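Long-range contact in AAC3-I (Uncultured bacterium, PDB 5HMN), which probably transfers an acetyl group from acetyl-coenzyme A to aminoglycoside antibiotics, as a GNAT-fold acetyltransferase from an uncultured soil bacterium: residues C[83-88]-C[121-126]. Numbering follows the deposited sequence.
Sequences EIYIYD and FVQADT
Where the two parallel strands of the GNAT beta-alpha-beta unit (strand 82-91, helix 100-115, strand 119-124) begin to splay, Tyr85 pairs with Phe121 and Ile86 lies near Val122. Two backbone bonds define the register: Phe121 N to Ile84 O, 2.9 Å, and Ile86 N to Phe121 O, 3.0 Å. Beyond them direct pairing gives way to water: one molecule donates to Ile86 O and accepts from Gln123 N at 2.9 Å, consistent with strand directions 32° apart. Such a splay between neighbouring parallel strands is the GNAT hallmark that admits the cofactor, and coenzyme A touches Val122 and Gln123 here.

On one face of the sheet, the Tyr85 and Phe121 rings lie nearly parallel (20°) but slid apart, with centroids 5.0 Å from each other and little overlap. Tyr85 CD1 meets Phe121 CE1 at 3.3 Å. Phe121 CG sits between its backbone N and carbonyl carbon (chi1 70°), and Tyr85 CA lies over one face of the ring, toward its rim. Glu83 OE1 approaches Phe121 CE2 at 3.2 Å, its carboxylate nearly perpendicular to the ring; OE2 hydrogen-bonds Tyr118 OH and, weakly, Tyr87 OH of the second subunit.

On the other face, Ile86 CB packs against Val122 CB at 3.7 Å. The chemistry thus implies two direct bonds with an aromatic pair on one face, giving way to water-mediated contact beside the cofactor.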
ATOM      1  N   GLU C  83      -8.635  -4.120   1.678  1.00 30.86           N
ATOM      2  CA  GLU C  83      -7.831  -4.871   0.727  1.00 33.41           C
ATOM      3  C   GLU C  83      -6.458  -5.153   1.315  1.00 37.69           C
ATOM      4  O   GLU C  83      -5.947  -4.369   2.118  1.00 38.05           O
ATOM      5  CB  GLU C  83      -7.669  -4.108  -0.585  1.00 35.14           C
ATOM      6  CG  GLU C  83      -8.804  -3.171  -0.917  1.00 45.57           C
ATOM      7  CD  GLU C  83      -8.454  -2.247  -2.066  1.00 60.66           C
ATOM      8  OE1 GLU C  83      -7.251  -2.096  -2.364  1.00 58.22           O
ATOM      9  OE2 GLU C  83      -9.383  -1.671  -2.669  1.00 56.04           O
ATOM     10  N   ILE C  84      -5.861  -6.263   0.900  1.00 32.19           N
ATOM     11  CA  ILE C  84      -4.535  -6.632   1.382  1.00 27.20           C
ATOM     12  C   ILE C  84      -3.505  -6.395   0.284  1.00 32.87           C
ATOM     13  O   ILE C  84      -3.621  -6.917  -0.826  1.00 34.27           O
ATOM     14  CB  ILE C  84      -4.484  -8.095   1.852  1.00 30.23           C
ATOM     15  CG1 ILE C  84      -5.488  -8.327   2.981  1.00 38.37           C
ATOM     16  CG2 ILE C  84      -3.079  -8.466   2.311  1.00 30.17           C
ATOM     17  CD1 ILE C  84      -5.509  -9.749   3.485  1.00 55.11           C
ATOM     18  N   TYR C  85      -2.510  -5.578   0.598  1.00 24.74           N
ATOM     19  CA  TYR C  85      -1.439  -5.282  -0.341  1.00 30.35           C
ATOM     20  C   TYR C  85      -0.206  -6.134  -0.048  1.00 29.37           C
ATOM     21  O   TYR C  85       0.444  -5.966   0.981  1.00 26.91           O
ATOM     22  CB  TYR C  85      -1.094  -3.792  -0.283  1.00 29.94           C
ATOM     23  CG  TYR C  85       0.070  -3.375  -1.151  1.00 36.60           C
ATOM     24  CD1 TYR C  85       0.169  -3.797  -2.469  1.00 43.57           C
ATOM     25  CD2 TYR C  85       1.055  -2.535  -0.659  1.00 45.56           C
ATOM     26  CE1 TYR C  85       1.228  -3.407  -3.266  1.00 45.80           C
ATOM     27  CE2 TYR C  85       2.117  -2.139  -1.447  1.00 50.09           C
ATOM     28  CZ  TYR C  85       2.200  -2.579  -2.752  1.00 60.54           C
ATOM     29  OH  TYR C  85       3.256  -2.186  -3.546  1.00 53.60           O
ATOM     30  N   ILE C  86       0.108  -7.052  -0.952  1.00 29.20           N
ATOM     31  CA  ILE C  86       1.359  -7.793  -0.869  1.00 32.42           C
ATOM     32  C   ILE C  86       2.524  -6.874  -1.223  1.00 32.78           C
ATOM     33  O   ILE C  86       2.639  -6.407  -2.359  1.00 31.76           O
ATOM     34  CB  ILE C  86       1.365  -9.013  -1.806  1.00 26.95           C
ATOM     35  CG1 ILE C  86       0.238  -9.976  -1.429  1.00 31.75           C
ATOM     36  CG2 ILE C  86       2.709  -9.716  -1.747  1.00 31.15           C
ATOM     37  CD1 ILE C  86       0.200 -11.247  -2.272  1.00 34.18           C
ATOM     38  N   TYR C  87       3.381  -6.598  -0.246  1.00 30.20           N
ATOM     39  CA  TYR C  87       4.533  -5.756  -0.506  1.00 29.75           C
ATOM     40  C   TYR C  87       5.697  -6.574  -1.052  1.00 36.90           C
ATOM     41  O   TYR C  87       6.188  -6.289  -2.137  1.00 34.20           O
ATOM     42  CB  TYR C  87       4.971  -5.003   0.752  1.00 30.19           C
ATOM     43  CG  TYR C  87       5.936  -3.878   0.437  1.00 27.29           C
ATOM     44  CD1 TYR C  87       5.477  -2.584   0.213  1.00 36.50           C
ATOM     45  CD2 TYR C  87       7.302  -4.117   0.327  1.00 33.63           C
ATOM     46  CE1 TYR C  87       6.361  -1.557  -0.092  1.00 46.65           C
ATOM     47  CE2 TYR C  87       8.186  -3.102   0.026  1.00 36.61           C
ATOM     48  CZ  TYR C  87       7.716  -1.825  -0.184  1.00 38.34           C
ATOM     49  OH  TYR C  87       8.605  -0.816  -0.490  1.00 51.97           O
ATOM     50  N   ASP C  88       6.136  -7.575  -0.290  1.00 34.56           N
ATOM     51  CA  ASP C  88       7.252  -8.434  -0.687  1.00 41.59           C
ATOM     52  C   ASP C  88       6.854  -9.911  -0.619  1.00 27.49           C
ATOM     53  O   ASP C  88       6.160 -10.330   0.302  1.00 27.70           O
ATOM     54  CB  ASP C  88       8.481  -8.203   0.211  1.00 43.92           C
ATOM     55  CG  ASP C  88       9.277  -6.951  -0.158  1.00 48.08           C
ATOM     56  OD1 ASP C  88       9.299  -6.552  -1.327  1.00 48.22           O
ATOM     57  OD2 ASP C  88       9.918  -6.359   0.731  1.00 48.52           O
ATOM     58  N   PHE C 121      -4.137  -7.513  -3.636  1.00 32.74           N
ATOM     59  CA  PHE C 121      -3.460  -7.016  -4.826  1.00 31.43           C
ATOM     60  C   PHE C 121      -1.955  -6.891  -4.610  1.00 34.73           C
ATOM     61  O   PHE C 121      -1.467  -6.794  -3.478  1.00 33.08           O
ATOM     62  CB  PHE C 121      -4.070  -5.685  -5.291  1.00 37.65           C
ATOM     63  CG  PHE C 121      -3.795  -4.523  -4.375  1.00 39.61           C
ATOM     64  CD1 PHE C 121      -2.804  -3.606  -4.680  1.00 51.04           C
ATOM     65  CD2 PHE C 121      -4.537  -4.340  -3.221  1.00 50.43           C
ATOM     66  CE1 PHE C 121      -2.551  -2.528  -3.848  1.00 52.45           C
ATOM     67  CE2 PHE C 121      -4.287  -3.268  -2.380  1.00 54.89           C
ATOM     68  CZ  PHE C 121      -3.292  -2.359  -2.697  1.00 37.70           C
ATOM     69  N   VAL C 122      -1.220  -6.936  -5.711  1.00 33.31           N
ATOM     70  CA  VAL C 122       0.232  -6.915  -5.659  1.00 36.42           C
ATOM     71  C   VAL C 122       0.783  -6.347  -6.962  1.00 42.56           C
ATOM     72  O   VAL C 122       0.284  -6.654  -8.047  1.00 43.89           O
ATOM     73  CB  VAL C 122       0.815  -8.329  -5.399  1.00 39.15           C
ATOM     74  CG1 VAL C 122       0.305  -9.325  -6.432  1.00 44.77           C
ATOM     75  CG2 VAL C 122       2.338  -8.301  -5.387  1.00 45.77           C
ATOM     76  N   GLN C 123       1.786  -5.485  -6.849  1.00 41.33           N
ATOM     77  CA  GLN C 123       2.451  -4.937  -8.021  1.00 48.29           C
ATOM     78  C   GLN C 123       3.567  -5.868  -8.462  1.00 55.44           C
ATOM     79  O   GLN C 123       4.370  -6.322  -7.651  1.00 51.92           O
ATOM     80  CB  GLN C 123       3.017  -3.546  -7.737  1.00 53.77           C
ATOM     81  CG  GLN C 123       1.987  -2.497  -7.378  1.00 60.85           C
ATOM     82  CD  GLN C 123       2.587  -1.104  -7.319  1.00 90.95           C
ATOM     83  OE1 GLN C 123       3.561  -0.808  -8.013  1.00 83.02           O
ATOM     84  NE2 GLN C 123       2.015  -0.244  -6.482  1.00 97.05           N
ATOM     85  N   ALA C 124       3.611  -6.156  -9.754  1.00 51.35           N
ATOM     86  CA  ALA C 124       4.689  -6.958 -10.303  1.00 48.79           C
ATOM     87  C   ALA C 124       5.600  -6.085 -11.148  1.00 67.93           C
ATOM     88  O   ALA C 124       5.144  -5.396 -12.061  1.00 58.04           O
ATOM     89  CB  ALA C 124       4.139  -8.109 -11.124  1.00 57.61           C
ATOM     90  N   ASP C 125       6.889  -6.111 -10.831  1.00 75.51           N
ATOM     91  CA  ASP C 125       7.892  -5.439 -11.645  1.00 86.16           C
ATOM     92  C   ASP C 125       7.853  -6.087 -13.030  1.00 83.96           C
ATOM     93  O   ASP C 125       7.329  -7.190 -13.178  1.00 74.77           O
ATOM     94  CB  ASP C 125       9.270  -5.545 -10.990  1.00102.90           C
ATOM     95  CG  ASP C 125      10.271  -4.565 -11.558  1.00122.03           C
ATOM     96  OD1 ASP C 125      10.139  -4.184 -12.740  1.00135.41           O
ATOM     97  OD2 ASP C 125      11.198  -4.176 -10.818  1.00129.02           O
ATOM     98  N   THR C 126       8.321  -5.385 -14.063  1.00 81.72           N
ATOM     99  CA  THR C 126       8.237  -5.916 -15.436  1.00 89.71           C
ATOM    100  C   THR C 126       9.475  -6.493 -16.145  1.00103.20           C
ATOM    101  O   THR C 126       9.335  -7.196 -17.145  1.00102.31           O
ATOM    102  CB  THR C 126       7.600  -4.875 -16.382  1.00 93.28           C
ATOM    103  OG1 THR C 126       8.098  -3.570 -16.066  1.00 92.44           O
ATOM    104  CG2 THR C 126       6.086  -4.884 -16.241  1.00 97.03           C
TER
HETATM  105  O   HOH W   1       3.576  -5.347  -4.521  1.00 37.54           O
HETATM  106  O   HOH W   2       6.672  -6.572  -5.252  1.00 70.71           O